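Local coordinates for protein N-isopropylammelide isopropylaminohydrolase (Burkholderia multivorans ATCC 17616, PDB 6NBO) that belongs to the amidohydrolase family of metal-dependent enzymes, with a TIM-barrel fold that carries bound zinc, at residues Q235-L240 with A270-A275; A264-M269 with L290-A295; V276-T279 with P285-S288. All blocks are in the same frame, centred on the assembly; numbering follows the deposited sequence. Where two conformers were deposited one is given.

Contact 1: Q235-L240 with A270-A275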
# COMPACT_ATOMS: atom_id res chain seq x y z
N GLN A 235 -6.79 -9.15 -20.58
CA GLN A 235 -6.94 -8.95 -22.02
C GLN A 235 -6.84 -7.48 -22.38
O GLN A 235 -6.13 -7.10 -23.32
CB GLN A 235 -8.28 -9.50 -22.50
CG GLN A 235 -8.38 -10.98 -22.63
CD GLN A 235 -9.61 -11.35 -23.44
OE1 GLN A 235 -9.91 -10.71 -24.45
NE2 GLN A 235 -10.34 -12.37 -23.00
N ARG A 236 -7.58 -6.64 -21.66
CA ARG A 236 -7.57 -5.21 -21.95
C ARG A 236 -6.20 -4.61 -21.65
O ARG A 236 -5.70 -3.77 -22.42
CB ARG A 236 -8.66 -4.52 -21.12
CG ARG A 236 -9.21 -3.26 -21.75
CD ARG A 236 -10.07 -3.59 -22.97
NE ARG A 236 -10.31 -2.41 -23.79
CZ ARG A 236 -9.82 -2.24 -25.02
NH1 ARG A 236 -10.09 -1.13 -25.69
NH2 ARG A 236 -9.07 -3.19 -25.58
N THR A 237 -5.57 -5.04 -20.55
CA THR A 237 -4.23 -4.57 -20.21
C THR A 237 -3.25 -4.83 -21.33
O THR A 237 -2.44 -3.97 -21.70
CB THR A 237 -3.75 -5.26 -18.93
OG1 THR A 237 -4.67 -4.99 -17.86
CG2 THR A 237 -2.36 -4.76 -18.55
N ALA A 238 -3.28 -6.04 -21.88
CA ALA A 238 -2.40 -6.40 -22.98
C ALA A 238 -2.75 -5.62 -24.25
O ALA A 238 -1.87 -5.09 -24.93
CB ALA A 238 -2.46 -7.90 -23.25
N ALA A 239 -4.04 -5.54 -24.57
CA ALA A 239 -4.46 -4.89 -25.81
C ALA A 239 -4.04 -3.42 -25.84
O ALA A 239 -3.63 -2.90 -26.89
CB ALA A 239 -5.97 -5.03 -25.99
N LEU A 240 -4.12 -2.74 -24.71
CA LEU A 240 -3.73 -1.33 -24.63
C LEU A 240 -2.26 -1.13 -24.31
O LEU A 240 -1.83 0.02 -24.14
CB LEU A 240 -4.59 -0.62 -23.58
CG LEU A 240 -6.08 -0.57 -23.95
CD1 LEU A 240 -6.89 0.05 -22.82
CD2 LEU A 240 -6.27 0.20 -25.25
N ALA A 270 2.40 -11.96 -14.58
CA ALA A 270 3.83 -11.71 -14.55
C ALA A 270 4.30 -11.08 -15.86
O ALA A 270 5.04 -10.09 -15.86
CB ALA A 270 4.58 -13.02 -14.30
N GLU A 271 3.85 -11.64 -16.98
CA GLU A 271 4.21 -11.11 -18.30
C GLU A 271 3.83 -9.64 -18.43
O GLU A 271 4.59 -8.84 -18.98
CB GLU A 271 3.53 -11.95 -19.38
CG GLU A 271 3.75 -11.47 -20.80
CD GLU A 271 5.22 -11.38 -21.16
OE1 GLU A 271 5.99 -12.29 -20.77
OE2 GLU A 271 5.62 -10.39 -21.81
N LEU A 272 2.67 -9.25 -17.91
CA LEU A 272 2.17 -7.89 -18.07
C LEU A 272 2.63 -6.95 -16.97
O LEU A 272 2.24 -5.78 -16.97
CB LEU A 272 0.64 -7.89 -18.15
CG LEU A 272 0.12 -8.53 -19.44
CD1 LEU A 272 -1.36 -8.84 -19.35
CD2 LEU A 272 0.39 -7.59 -20.60
N GLY A 273 3.45 -7.42 -16.03
CA GLY A 273 3.83 -6.59 -14.92
C GLY A 273 2.68 -6.23 -14.01
O GLY A 273 2.70 -5.15 -13.41
N VAL A 274 1.68 -7.09 -13.90
CA VAL A 274 0.54 -6.86 -13.01
C VAL A 274 0.87 -7.43 -11.63
O VAL A 274 1.12 -8.63 -11.50
CB VAL A 274 -0.74 -7.50 -13.57
CG1 VAL A 274 -1.86 -7.40 -12.55
CG2 VAL A 274 -1.11 -6.84 -14.89
N ALA A 275 0.86 -6.57 -10.61
CA ALA A 275 1.08 -6.98 -9.23
C ALA A 275 -0.25 -7.32 -8.56
O ALA A 275 -1.32 -6.94 -9.03
CB ALA A 275 1.79 -5.86 -8.44
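Leu272 reaches across from the end of helix 259-272 to Thr237 and Ala238 in the last turn of helix 223-239, joining two helices of the outer layer of the TIM barrel. The contact is small and wholly apolar, and no hydrogen bond crosses it. The closest pair of alpha carbons, Ala238 CA and Leu272 CA, is 6.9 Å apart.

The isobutyl group of Leu272 does most of the bridging. Its CG lies anti to the carbonyl carbon (chi1 -69°), which carries both methyls over to the facing helix. Both methyls reach Ala238 CB, CD2 at 3.9 Å and CD1 at 4.2 Å, and CD1 also lies 4.3 Å from Thr237 CG2, so that the fork straddles two consecutive residues. Ala238 is at the solvent-exposed margin, whereas Thr237 is buried deeper between the helices and the barrel wall.

Thr237 presents a divided side chain. Its hydroxyl OG1 turns back to the helix, bonding to the carbonyl O of Ile233, and CG2, anti to the backbone N, is left to face the second segment. Phe205 and Val246 also touch this side chain, placing it between helix 197-211 and strand 246-250.

Beyond Leu272 the helix closes with a Schellman motif at Gly273, whose positive phi (65°) turns the chain toward strand 275-278. This reversal brings Val274 to the inner side of the contact, where its side chain also packs on Ile248 and Met269. Val274 CG2 meets the same threonine methyl, Thr237 CG2, at a loose 4.4 Å.

Contact 2: A264-M269 with L290-A295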
# COMPACT_ATOMS: atom_id res chain seq x y z
N ALA A 264 -1.79 -20.34 -14.78
CA ALA A 264 -1.92 -19.73 -16.10
C ALA A 264 -2.27 -18.25 -15.99
O ALA A 264 -1.75 -17.42 -16.75
CB ALA A 264 -2.96 -20.48 -16.94
N LEU A 265 -3.15 -17.90 -15.05
CA LEU A 265 -3.46 -16.49 -14.84
C LEU A 265 -2.25 -15.76 -14.27
O LEU A 265 -1.93 -14.65 -14.71
CB LEU A 265 -4.66 -16.34 -13.92
CG LEU A 265 -6.03 -16.69 -14.51
CD1 LEU A 265 -7.03 -16.80 -13.39
CD2 LEU A 265 -6.45 -15.62 -15.50
N LEU A 266 -1.57 -16.36 -13.30
CA LEU A 266 -0.41 -15.72 -12.72
C LEU A 266 0.68 -15.52 -13.76
O LEU A 266 1.38 -14.50 -13.74
CB LEU A 266 0.12 -16.55 -11.56
CG LEU A 266 -0.72 -16.60 -10.29
CD1 LEU A 266 -0.09 -17.62 -9.34
CD2 LEU A 266 -0.82 -15.22 -9.65
N ALA A 267 0.85 -16.48 -14.67
CA ALA A 267 1.84 -16.32 -15.73
C ALA A 267 1.54 -15.10 -16.58
O ALA A 267 2.45 -14.32 -16.90
CB ALA A 267 1.90 -17.58 -16.61
N ARG A 268 0.26 -14.87 -16.89
CA ARG A 268 -0.12 -13.70 -17.67
C ARG A 268 0.13 -12.42 -16.90
O ARG A 268 0.62 -11.44 -17.46
CB ARG A 268 -1.59 -13.80 -18.08
CG ARG A 268 -1.84 -14.92 -19.08
CD ARG A 268 -3.32 -15.20 -19.23
NE ARG A 268 -4.03 -14.06 -19.79
CZ ARG A 268 -5.35 -13.99 -19.87
NH1 ARG A 268 -6.08 -14.98 -19.40
NH2 ARG A 268 -5.93 -12.92 -20.39
N MET A 269 -0.21 -12.42 -15.60
CA MET A 269 0.06 -11.25 -14.78
C MET A 269 1.55 -10.94 -14.73
O MET A 269 1.95 -9.77 -14.84
CB MET A 269 -0.50 -11.47 -13.37
CG MET A 269 -2.01 -11.72 -13.39
SD MET A 269 -2.63 -12.31 -11.81
CE MET A 269 -2.21 -10.91 -10.81
N LEU A 290 3.62 -17.48 -2.00
CA LEU A 290 4.67 -18.26 -2.65
C LEU A 290 4.29 -18.66 -4.08
O LEU A 290 5.18 -18.77 -4.94
CB LEU A 290 5.00 -19.50 -1.81
CG LEU A 290 5.62 -19.14 -0.46
CD1 LEU A 290 6.08 -20.39 0.27
CD2 LEU A 290 6.79 -18.18 -0.65
N ALA A 291 3.01 -18.91 -4.36
CA ALA A 291 2.63 -19.20 -5.74
C ALA A 291 2.82 -17.99 -6.64
O ALA A 291 3.31 -18.12 -7.77
CB ALA A 291 1.18 -19.70 -5.82
N CYS A 292 2.43 -16.80 -6.17
CA CYS A 292 2.71 -15.58 -6.92
C CYS A 292 4.20 -15.43 -7.17
O CYS A 292 4.63 -15.19 -8.31
CB CYS A 292 2.17 -14.37 -6.17
SG CYS A 292 0.39 -14.39 -5.99
N ARG A 293 5.00 -15.57 -6.12
CA ARG A 293 6.45 -15.41 -6.23
C ARG A 293 7.03 -16.39 -7.24
O ARG A 293 7.84 -16.01 -8.10
CB ARG A 293 7.08 -15.62 -4.85
CG ARG A 293 8.59 -15.51 -4.81
CD ARG A 293 9.11 -15.81 -3.39
NE ARG A 293 10.49 -15.37 -3.20
CZ ARG A 293 10.83 -14.10 -2.96
NH1 ARG A 293 9.90 -13.15 -2.89
NH2 ARG A 293 12.11 -13.79 -2.80
N ALA A 294 6.61 -17.65 -7.17
CA ALA A 294 7.12 -18.66 -8.09
C ALA A 294 6.74 -18.34 -9.53
O ALA A 294 7.49 -18.67 -10.46
CB ALA A 294 6.61 -20.04 -7.69
N ALA A 295 5.60 -17.69 -9.74
CA ALA A 295 5.18 -17.34 -11.09
C ALA A 295 5.77 -16.03 -11.56
O ALA A 295 5.59 -15.67 -12.73
CB ALA A 295 3.64 -17.26 -11.17
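The helical segments 264-269 and 290-295, touching chiefly through Leu266 and Ala295, run in broadly the same direction but splay by 54° (signed crossing angle -54°). Their axes come within 9.3 Å. No hydrogen bond joins them, and the interface is formed by short apolar groups ranged around a single leucine.

Leu266 is that leucine, inserted against Ala291, Cys292 and Ala295, residues of adjoining turns on one side of the second helix. The parts of its side chain have different nearest neighbours. At its base, Leu266 CB meets Ala295 CB at 3.6 Å, a close methylene-to-methyl approach that the small alanine permits. Farther out the two branches part: CD1 rests beside the backbone of Ala291, 3.8 Å from Ala291 O, and CD2 packs against the sulfur of Cys292 (CD2 to SG 3.9 Å). A chi1 of -70° sets CG beside its backbone N, so that the leucine extends away from its own helix and places this fork between the two backbones.

Val297, in the turn leading to strand 299-301, also lies against Leu266. On other sides of the pair, helix 259-272 is fastened to helix 223-239 by the salt bridge from Arg268 to Asp231 and by packing of Met269 on Leu234, while Arg293 ties helix 289-295 to Glu342 in helix 334-342.

Contact 3: V276-T279 with P285-S288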
# COMPACT_ATOMS: atom_id res chain seq x y z
N VAL A 276 -0.16 -8.05 -7.45
CA VAL A 276 -1.34 -8.38 -6.67
C VAL A 276 -1.16 -7.81 -5.26
O VAL A 276 -0.06 -7.83 -4.69
CB VAL A 276 -1.62 -9.91 -6.66
CG1 VAL A 276 -0.54 -10.69 -5.90
CG2 VAL A 276 -3.02 -10.19 -6.11
N VAL A 277 -2.25 -7.26 -4.73
CA VAL A 277 -2.28 -6.78 -3.35
C VAL A 277 -2.96 -7.83 -2.50
O VAL A 277 -4.07 -8.27 -2.82
CB VAL A 277 -3.01 -5.43 -3.24
CG1 VAL A 277 -3.20 -5.08 -1.77
CG2 VAL A 277 -2.27 -4.35 -3.99
N THR A 278 -2.32 -8.23 -1.41
CA THR A 278 -3.00 -9.07 -0.43
C THR A 278 -2.96 -8.37 0.92
O THR A 278 -1.95 -7.77 1.29
CB THR A 278 -2.38 -10.48 -0.34
OG1 THR A 278 -3.19 -11.28 0.53
CG2 THR A 278 -0.93 -10.46 0.18
N THR A 279 -4.09 -8.41 1.63
CA THR A 279 -4.17 -7.88 2.98
C THR A 279 -4.31 -9.01 3.98
O THR A 279 -4.54 -8.76 5.17
CB THR A 279 -5.32 -6.89 3.09
OG1 THR A 279 -6.57 -7.59 2.97
CG2 THR A 279 -5.21 -5.85 1.97
N PRO A 285 -10.35 -17.32 1.25
CA PRO A 285 -9.16 -17.73 0.49
C PRO A 285 -8.40 -16.53 -0.06
O PRO A 285 -8.97 -15.49 -0.39
CB PRO A 285 -9.74 -18.60 -0.64
CG PRO A 285 -11.20 -18.81 -0.32
CD PRO A 285 -11.46 -18.27 1.05
N VAL A 286 -7.08 -16.69 -0.14
CA VAL A 286 -6.21 -15.61 -0.59
C VAL A 286 -5.27 -16.17 -1.65
O VAL A 286 -5.03 -17.38 -1.71
CB VAL A 286 -5.42 -14.98 0.58
CG1 VAL A 286 -6.36 -14.31 1.56
CG2 VAL A 286 -4.60 -16.05 1.28
N PRO A 287 -4.71 -15.30 -2.49
CA PRO A 287 -3.59 -15.76 -3.33
C PRO A 287 -2.43 -16.20 -2.46
O PRO A 287 -2.07 -15.54 -1.48
CB PRO A 287 -3.24 -14.52 -4.17
CG PRO A 287 -3.87 -13.37 -3.46
CD PRO A 287 -5.07 -13.90 -2.75
N SER A 288 -1.87 -17.36 -2.79
CA SER A 288 -0.66 -17.82 -2.13
C SER A 288 0.49 -16.89 -2.48
O SER A 288 0.80 -16.69 -3.66
CB SER A 288 -0.36 -19.26 -2.55
OG SER A 288 0.97 -19.61 -2.22
O HOH W 1 -1.80 -13.98 0.94
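A buried contact, part apolar and part water-mediated, folds the loop segment 285-288 back over strand 275-278, from which that loop has just emerged. Val276 and Thr278, two residues apart on the strand, both direct their side chains to the loop, whereas the intervening Val277 points away and packs between the neighbouring strands 246-250 and 299-301. From the loop, Val286 and Pro287 come forward to meet them.

The apolar half is formed by Val276 and Pro287. In the conformer described, one of two modelled for this valine, its CG2 methyl approaches the proline ring at Pro287 CG, 4.2 Å away. Leu254 of helix 253-256 also packs on the proline, which is thus held between strand and helix.

Thr278 supplies the polar half. Its OG1, anti to the backbone N (chi1 -174°), extends from the strand toward the loop and stands 4.3 Å from Val286 CB. A water spans the remaining separation: it donates a hydrogen bond to the backbone carbonyl Pro287 O at 2.9 Å and is hydrogen-bonded to Thr278 OG1 at 3.1 Å. The two bonds meet at the water at about 109°, close to tetrahedral. Thus a buried loop carbonyl is satisfied without direct contact with the strand. A weak bond from Ala280 N also reaches the threonine oxygen.

Immediately afterwards Ser288 serves as N-cap of helix 289-295, its OG bonding to Ala291 N. The side chain of Thr278 is about 11 Å from a zinc ion, and the next residue, Thr279, touches the zinc ligands His250 and Asp304. A loop running from the C-terminal end of a strand to the following helix, beside the metal centre, is characteristic of the TIM barrel of amidohydrolases.

Contacts 1 and 2 share helix 259-272 and join it to helix 223-239 and to helix 289-295 on the outside of the barrel; both are partly buried and apolar, each centred on a leucine of its own. Contact 3 is buried, nearer the centre of the chain and the zinc, and adds a water bridge to its packing. It is nested within the loop closed by contact 2 and meets it where Cys292 SG lies 4.1 Å from Pro287 CB. Contacts 1 and 2 are joined through the backbone by a probable hydrogen bond from Val274 N to Met269 O (2.9 Å), while contacts 1 and 3 simply follow one another along strand 275-278.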